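Local coordinates for protein ATP-dependent DNA helicase (Mycobacterium smegmatis, PDB 5V9X) that probably uses ATP hydrolysis to move 3'-to-5' along single-stranded DNA and to unwind RNA:DNA hybrids, at residues 37-42 with 129-134; 687-690 with 696-699. One frame throughout, in Å; residues are numbered along the deposited sequence.

Interaction 1 (37-42 with 129-134) closes along the chain before interaction 2 (687-690 with 696-699) opens. Their centres are about 75 Å apart and their nearest atoms about 57 Å, on opposite sides of the chain's centre. Interaction 1 joins helix 35-44 to the end of helix 118-130, which lies in the chain between strands 100-103 and 140-143 of the N-terminal parallel helicase sheet. Its Phe-41 touches the bound ATP analogue. Interaction 2 is in a beta hairpin of the DEAD/H associated range, about 10 Å from the bound DNA at the nearest atoms. They appear to be separate local contacts, one in the ATP-binding part and one in a C-terminal domain near the DNA.

Interaction 1. Residues 37-42 with 129-134; sequences TREWFT and ERHGLP
Arg-130 and His-131 both turn toward Glu-39, and the same carboxylate oxygen receives them. Arg-130 is in the last turn of helix 118-130. Its chain is extended from CG to NE, and NE approaches Glu-39 OE1 at 3.5 Å. This is a long salt bridge with a weak hydrogen bond, made at the edge of the guanidinium. His-131 is the first residue to leave the helix. Its NE2 donates to Glu-39 OE1 at 2.7 Å, with an N-H...O angle of 134°. The oxygen lies close to the imidazole plane, while the nitrogen arrives on the syn side of the carboxylate and somewhat out of its plane. The carboxylate and ring planes are 24° apart. Glu-39 spans the gap because CG is anti to its backbone N (chi1 -180°) and the chain stays extended beyond it. The carboxylate could favour a protonated His-131, while the nearby charge of Arg-130 would work against it. Gly-132 then takes positive phi as the C' residue of a Schellman motif, which ends the helix just past Arg-130. Gly-132 N bonds to Glu-129 O at 3.1 Å. Leu-133 closes the motif through its N to the carbonyl of Ala-128. The polar contact lies at the surface, whereas Thr-37 and Trp-40 pack against Ile-124, Pro-120 and Val-127 of helix 118-130.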
ATOM      1  N   THR A  37      -1.068 -34.929 -15.015  1.00 60.20           N
ATOM      2  CA  THR A  37      -1.047 -33.911 -13.969  1.00 53.23           C
ATOM      3  C   THR A  37      -1.572 -34.461 -12.650  1.00 52.96           C
ATOM      4  O   THR A  37      -1.082 -34.083 -11.580  1.00 53.18           O
ATOM      5  CB  THR A  37      -1.860 -32.689 -14.404  1.00 44.63           C
ATOM      6  OG1 THR A  37      -1.335 -32.183 -15.636  1.00 43.64           O
ATOM      7  CG2 THR A  37      -1.783 -31.593 -13.356  1.00 40.50           C
ATOM      8  N   ARG A  38      -2.552 -35.365 -12.705  1.00 54.48           N
ATOM      9  CA  ARG A  38      -3.036 -36.002 -11.486  1.00 56.46           C
ATOM     10  C   ARG A  38      -1.940 -36.831 -10.831  1.00 60.19           C
ATOM     11  O   ARG A  38      -1.751 -36.768  -9.610  1.00 61.06           O
ATOM     12  CB  ARG A  38      -4.256 -36.872 -11.798  1.00 61.20           C
ATOM     13  CG  ARG A  38      -4.930 -37.458 -10.569  1.00 64.86           C
ATOM     14  CD  ARG A  38      -5.935 -38.546 -10.930  1.00 69.43           C
ATOM     15  NE  ARG A  38      -6.928 -38.097 -11.904  1.00 69.75           N
ATOM     16  CZ  ARG A  38      -7.028 -38.568 -13.143  1.00 72.42           C
ATOM     17  NH1 ARG A  38      -6.201 -39.514 -13.563  1.00 75.33           N
ATOM     18  NH2 ARG A  38      -7.964 -38.103 -13.961  1.00 73.66           N
ATOM     19  N   GLU A  39      -1.197 -37.606 -11.629  1.00 62.36           N
ATOM     20  CA  GLU A  39      -0.153 -38.449 -11.060  1.00 59.14           C
ATOM     21  C   GLU A  39       0.976 -37.614 -10.474  1.00 57.01           C
ATOM     22  O   GLU A  39       1.535 -37.970  -9.431  1.00 60.73           O
ATOM     23  CB  GLU A  39       0.395 -39.421 -12.107  1.00 59.14           C
ATOM     24  CG  GLU A  39       1.493 -40.333 -11.557  1.00 62.75           C
ATOM     25  CD  GLU A  39       1.745 -41.556 -12.416  1.00 71.27           C
ATOM     26  OE1 GLU A  39       2.529 -41.456 -13.382  1.00 72.42           O
ATOM     27  OE2 GLU A  39       1.155 -42.619 -12.123  1.00 75.27           O
ATOM     28  N   TRP A  40       1.329 -36.502 -11.123  1.00 53.45           N
ATOM     29  CA  TRP A  40       2.400 -35.670 -10.586  1.00 53.69           C
ATOM     30  C   TRP A  40       2.011 -35.071  -9.241  1.00 54.88           C
ATOM     31  O   TRP A  40       2.756 -35.193  -8.259  1.00 54.51           O
ATOM     32  CB  TRP A  40       2.777 -34.550 -11.552  1.00 52.22           C
ATOM     33  CG  TRP A  40       3.585 -33.526 -10.821  1.00 54.27           C
ATOM     34  CD1 TRP A  40       4.892 -33.631 -10.453  1.00 49.88           C
ATOM     35  CD2 TRP A  40       3.122 -32.271 -10.303  1.00 55.95           C
ATOM     36  NE1 TRP A  40       5.283 -32.509  -9.765  1.00 51.10           N
ATOM     37  CE2 TRP A  40       4.214 -31.660  -9.656  1.00 53.18           C
ATOM     38  CE3 TRP A  40       1.895 -31.602 -10.334  1.00 54.92           C
ATOM     39  CZ2 TRP A  40       4.116 -30.412  -9.044  1.00 49.41           C
ATOM     40  CZ3 TRP A  40       1.799 -30.361  -9.728  1.00 50.57           C
ATOM     41  CH2 TRP A  40       2.903 -29.779  -9.094  1.00 47.08           C
ATOM     42  N   PHE A  41       0.855 -34.403  -9.182  1.00 53.76           N
ATOM     43  CA  PHE A  41       0.445 -33.744  -7.946  1.00 58.27           C
ATOM     44  C   PHE A  41       0.348 -34.732  -6.792  1.00 65.06           C
ATOM     45  O   PHE A  41       0.619 -34.370  -5.641  1.00 69.37           O
ATOM     46  CB  PHE A  41      -0.890 -33.022  -8.150  1.00 59.77           C
ATOM     47  CG  PHE A  41      -1.253 -32.087  -7.026  1.00 57.30           C
ATOM     48  CD1 PHE A  41      -1.912 -32.552  -5.899  1.00 54.19           C
ATOM     49  CD2 PHE A  41      -0.932 -30.742  -7.099  1.00 54.80           C
ATOM     50  CE1 PHE A  41      -2.238 -31.697  -4.866  1.00 52.06           C
ATOM     51  CE2 PHE A  41      -1.261 -29.879  -6.068  1.00 54.48           C
ATOM     52  CZ  PHE A  41      -1.915 -30.358  -4.951  1.00 51.26           C
ATOM     53  N   THR A  42      -0.022 -35.982  -7.079  1.00 63.81           N
ATOM     54  CA  THR A  42      -0.088 -36.992  -6.029  1.00 59.96           C
ATOM     55  C   THR A  42       1.302 -37.347  -5.514  1.00 58.51           C
ATOM     56  O   THR A  42       1.491 -37.551  -4.309  1.00 58.58           O
ATOM     57  CB  THR A  42      -0.813 -38.235  -6.547  1.00 57.69           C
ATOM     58  OG1 THR A  42      -2.181 -37.909  -6.817  1.00 59.93           O
ATOM     59  CG2 THR A  42      -0.766 -39.357  -5.524  1.00 59.37           C
ATOM     60  N   GLU A 129       6.980 -38.802 -19.494  1.00 61.10           N
ATOM     61  CA  GLU A 129       7.976 -39.719 -20.035  1.00 64.84           C
ATOM     62  C   GLU A 129       8.002 -41.045 -19.286  1.00 64.79           C
ATOM     63  O   GLU A 129       8.342 -42.076 -19.877  1.00 65.17           O
ATOM     64  CB  GLU A 129       9.354 -39.056 -20.017  1.00 64.85           C
ATOM     65  CG  GLU A 129       9.413 -37.794 -20.864  1.00 70.16           C
ATOM     66  CD  GLU A 129      10.781 -37.142 -20.866  1.00 78.16           C
ATOM     67  OE1 GLU A 129      11.640 -37.549 -20.056  1.00 80.18           O
ATOM     68  OE2 GLU A 129      10.995 -36.220 -21.683  1.00 80.63           O
ATOM     69  N   ARG A 130       7.644 -41.043 -17.999  1.00 66.98           N
ATOM     70  CA  ARG A 130       7.510 -42.298 -17.266  1.00 70.39           C
ATOM     71  C   ARG A 130       6.505 -43.229 -17.934  1.00 73.48           C
ATOM     72  O   ARG A 130       6.677 -44.453 -17.906  1.00 74.83           O
ATOM     73  CB  ARG A 130       7.102 -42.016 -15.817  1.00 66.63           C
ATOM     74  CG  ARG A 130       6.640 -43.240 -15.029  1.00 63.31           C
ATOM     75  CD  ARG A 130       6.194 -42.859 -13.622  1.00 60.78           C
ATOM     76  NE  ARG A 130       5.149 -43.744 -13.113  1.00 62.41           N
ATOM     77  CZ  ARG A 130       5.378 -44.855 -12.419  1.00 65.26           C
ATOM     78  NH1 ARG A 130       6.619 -45.228 -12.149  1.00 71.28           N
ATOM     79  NH2 ARG A 130       4.363 -45.595 -11.996  1.00 60.99           N
ATOM     80  N   HIS A 131       5.464 -42.671 -18.553  1.00 70.87           N
ATOM     81  CA  HIS A 131       4.427 -43.455 -19.208  1.00 75.31           C
ATOM     82  C   HIS A 131       4.597 -43.506 -20.725  1.00 79.86           C
ATOM     83  O   HIS A 131       3.659 -43.888 -21.434  1.00 83.87           O
ATOM     84  CB  HIS A 131       3.046 -42.908 -18.843  1.00 74.29           C
ATOM     85  CG  HIS A 131       2.628 -43.225 -17.440  1.00 70.55           C
ATOM     86  ND1 HIS A 131       2.168 -44.469 -17.065  1.00 71.92           N
ATOM     87  CD2 HIS A 131       2.604 -42.463 -16.322  1.00 67.89           C
ATOM     88  CE1 HIS A 131       1.877 -44.459 -15.777  1.00 71.14           C
ATOM     89  NE2 HIS A 131       2.134 -43.253 -15.302  1.00 68.91           N
ATOM     90  N   GLY A 132       5.770 -43.135 -21.235  1.00 74.42           N
ATOM     91  CA  GLY A 132       6.058 -43.232 -22.651  1.00 67.72           C
ATOM     92  C   GLY A 132       5.498 -42.123 -23.513  1.00 69.51           C
ATOM     93  O   GLY A 132       5.694 -42.154 -24.734  1.00 71.98           O
ATOM     94  N   LEU A 133       4.815 -41.145 -22.927  1.00 69.58           N
ATOM     95  CA  LEU A 133       4.214 -40.067 -23.693  1.00 72.13           C
ATOM     96  C   LEU A 133       5.245 -38.982 -23.995  1.00 76.71           C
ATOM     97  O   LEU A 133       6.265 -38.873 -23.313  1.00 78.46           O
ATOM     98  CB  LEU A 133       3.036 -39.478 -22.924  1.00 69.81           C
ATOM     99  CG  LEU A 133       1.926 -40.457 -22.537  1.00 71.02           C
ATOM    100  CD1 LEU A 133       0.786 -39.729 -21.842  1.00 70.15           C
ATOM    101  CD2 LEU A 133       1.421 -41.212 -23.756  1.00 72.22           C
ATOM    102  N   PRO A 134       5.008 -38.170 -25.026  1.00 77.44           N
ATOM    103  CA  PRO A 134       5.917 -37.050 -25.291  1.00 74.35           C
ATOM    104  C   PRO A 134       5.763 -35.961 -24.240  1.00 71.15           C
ATOM    105  O   PRO A 134       4.663 -35.689 -23.751  1.00 71.12           O
ATOM    106  CB  PRO A 134       5.484 -36.559 -26.677  1.00 73.84           C
ATOM    107  CG  PRO A 134       4.056 -36.960 -26.781  1.00 76.98           C
ATOM    108  CD  PRO A 134       3.951 -38.271 -26.050  1.00 79.03           C
TER

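Interaction 2. Residues 687-690 with 696-699; sequences VERF and DWRV
Phe-690 and Arg-698 form an antiparallel hydrogen-bonded pair. Phe-690 N donates to Arg-698 O at 3.1 Å, and Arg-698 N returns to Phe-690 O at 2.8 Å. With chi1 at 56°, Phe-690 CG sits between its backbone N and carbonyl carbon. This puts one ring face against Arg-698 CB in a CH-pi contact, 4.0 Å from CB to the ring centroid. Arg-689 and Val-699 are the adjoining non-hydrogen-bonded pair, on the other face of the sheet. There Val-687 CG1 meets Val-699 CG1 at 3.6 Å. Trp-697 is packed tightly too, with Arg-689 CG 3.4 Å from Trp-697 CE3. Arg-689 CD rests over the six-membered ring of Trp-697, 4.0 Å from its centroid. The guanidinium is farther off, so any cation-pi attraction is weak. The buried Glu-688 has both carboxylate oxygens satisfied, OE1 by Ser-864 OG and OE2 by Thr-860 OG1. The loose side is at Asp-696, whose side chain leads away, and at the guanidinium of Arg-698, which reaches a salt bridge with Asp-692. Strand 697-702 is the central strand of a mixed five-stranded sheet, between 684-691 and 737-742; 854-859 lies parallel on the outer side of 684-691.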
ATOM      1  N   VAL A 687      -8.163  17.053  25.683  1.00 61.17           N
ATOM      2  CA  VAL A 687      -7.613  18.319  25.219  1.00 62.22           C
ATOM      3  C   VAL A 687      -6.634  18.804  26.279  1.00 66.23           C
ATOM      4  O   VAL A 687      -7.026  19.118  27.409  1.00 62.47           O
ATOM      5  CB  VAL A 687      -8.716  19.350  24.948  1.00 60.57           C
ATOM      6  CG1 VAL A 687      -8.106  20.701  24.638  1.00 54.62           C
ATOM      7  CG2 VAL A 687      -9.591  18.880  23.796  1.00 61.01           C
ATOM      8  N   GLU A 688      -5.355  18.857  25.920  1.00 69.38           N
ATOM      9  CA  GLU A 688      -4.281  19.185  26.846  1.00 64.75           C
ATOM     10  C   GLU A 688      -3.703  20.544  26.486  1.00 67.61           C
ATOM     11  O   GLU A 688      -3.447  20.820  25.311  1.00 68.30           O
ATOM     12  CB  GLU A 688      -3.192  18.112  26.811  1.00 56.95           C
ATOM     13  CG  GLU A 688      -1.971  18.436  27.643  1.00 56.21           C
ATOM     14  CD  GLU A 688      -1.001  17.278  27.711  1.00 59.46           C
ATOM     15  OE1 GLU A 688      -1.320  16.201  27.164  1.00 59.87           O
ATOM     16  OE2 GLU A 688       0.080  17.443  28.312  1.00 62.12           O
ATOM     17  N   ARG A 689      -3.497  21.384  27.497  1.00 74.00           N
ATOM     18  CA  ARG A 689      -3.001  22.735  27.290  1.00 77.79           C
ATOM     19  C   ARG A 689      -1.814  23.004  28.204  1.00 80.99           C
ATOM     20  O   ARG A 689      -1.801  22.584  29.365  1.00 83.17           O
ATOM     21  CB  ARG A 689      -4.100  23.774  27.540  1.00 82.59           C
ATOM     22  CG  ARG A 689      -3.686  25.200  27.222  1.00 91.41           C
ATOM     23  CD  ARG A 689      -4.814  26.196  27.456  1.00 98.87           C
ATOM     24  NE  ARG A 689      -5.383  26.086  28.797  1.00101.41           N
ATOM     25  CZ  ARG A 689      -6.534  25.479  29.070  1.00 98.24           C
ATOM     26  NH1 ARG A 689      -7.241  24.929  28.093  1.00 98.34           N
ATOM     27  NH2 ARG A 689      -6.980  25.423  30.318  1.00 94.85           N
ATOM     28  N   PHE A 690      -0.819  23.699  27.665  1.00 82.31           N
ATOM     29  CA  PHE A 690       0.335  24.149  28.430  1.00 85.90           C
ATOM     30  C   PHE A 690       0.929  25.350  27.710  1.00 89.76           C
ATOM     31  O   PHE A 690       0.598  25.629  26.555  1.00 92.29           O
ATOM     32  CB  PHE A 690       1.371  23.031  28.608  1.00 87.36           C
ATOM     33  CG  PHE A 690       1.850  22.428  27.314  1.00 89.92           C
ATOM     34  CD1 PHE A 690       1.218  21.318  26.776  1.00 89.37           C
ATOM     35  CD2 PHE A 690       2.938  22.963  26.642  1.00 91.27           C
ATOM     36  CE1 PHE A 690       1.657  20.757  25.588  1.00 85.39           C
ATOM     37  CE2 PHE A 690       3.380  22.408  25.455  1.00 90.42           C
ATOM     38  CZ  PHE A 690       2.739  21.304  24.928  1.00 86.19           C
ATOM     39  N   ASP A 696       4.196  30.872  25.034  1.00134.44           N
ATOM     40  CA  ASP A 696       3.116  30.697  24.075  1.00123.85           C
ATOM     41  C   ASP A 696       2.281  29.469  24.415  1.00114.43           C
ATOM     42  O   ASP A 696       2.811  28.435  24.832  1.00111.40           O
ATOM     43  CB  ASP A 696       3.679  30.576  22.660  1.00120.08           C
ATOM     44  CG  ASP A 696       4.663  31.678  22.335  1.00121.32           C
ATOM     45  OD1 ASP A 696       4.573  32.761  22.952  1.00122.11           O
ATOM     46  OD2 ASP A 696       5.531  31.463  21.466  1.00121.85           O
ATOM     47  N   TRP A 697       0.970  29.590  24.226  1.00107.71           N
ATOM     48  CA  TRP A 697       0.062  28.495  24.531  1.00 98.12           C
ATOM     49  C   TRP A 697       0.182  27.379  23.499  1.00 92.16           C
ATOM     50  O   TRP A 697       0.538  27.605  22.339  1.00 92.84           O
ATOM     51  CB  TRP A 697      -1.383  28.990  24.578  1.00 95.17           C
ATOM     52  CG  TRP A 697      -1.764  29.652  25.863  1.00 96.60           C
ATOM     53  CD1 TRP A 697      -2.162  30.945  26.035  1.00 98.75           C
ATOM     54  CD2 TRP A 697      -1.787  29.049  27.162  1.00 96.42           C
ATOM     55  NE1 TRP A 697      -2.434  31.183  27.360  1.00101.64           N
ATOM     56  CE2 TRP A 697      -2.210  30.035  28.073  1.00 99.67           C
ATOM     57  CE3 TRP A 697      -1.490  27.771  27.642  1.00 91.94           C
ATOM     58  CZ2 TRP A 697      -2.344  29.783  29.436  1.00 98.52           C
ATOM     59  CZ3 TRP A 697      -1.624  27.522  28.995  1.00 89.11           C
ATOM     60  CH2 TRP A 697      -2.046  28.522  29.875  1.00 92.65           C
ATOM     61  N   ARG A 698      -0.130  26.162  23.938  1.00 87.10           N
ATOM     62  CA  ARG A 698      -0.174  24.998  23.060  1.00 82.56           C
ATOM     63  C   ARG A 698      -1.319  24.104  23.503  1.00 73.83           C
ATOM     64  O   ARG A 698      -1.305  23.583  24.623  1.00 67.73           O
ATOM     65  CB  ARG A 698       1.151  24.232  23.075  1.00 87.18           C
ATOM     66  CG  ARG A 698       2.015  24.508  21.860  1.00 88.55           C
ATOM     67  CD  ARG A 698       3.306  23.709  21.881  1.00 84.59           C
ATOM     68  NE  ARG A 698       4.065  23.896  20.648  1.00 79.39           N
ATOM     69  CZ  ARG A 698       4.816  24.961  20.388  1.00 83.75           C
ATOM     70  NH1 ARG A 698       4.909  25.942  21.276  1.00 88.25           N
ATOM     71  NH2 ARG A 698       5.471  25.049  19.239  1.00 86.61           N
ATOM     72  N   VAL A 699      -2.306  23.931  22.628  1.00 75.93           N
ATOM     73  CA  VAL A 699      -3.499  23.144  22.914  1.00 75.74           C
ATOM     74  C   VAL A 699      -3.479  21.917  22.014  1.00 69.29           C
ATOM     75  O   VAL A 699      -3.512  22.040  20.784  1.00 68.11           O
ATOM     76  CB  VAL A 699      -4.780  23.964  22.706  1.00 81.50           C
ATOM     77  CG1 VAL A 699      -5.989  23.181  23.177  1.00 85.72           C
ATOM     78  CG2 VAL A 699      -4.681  25.293  23.440  1.00 82.12           C
TER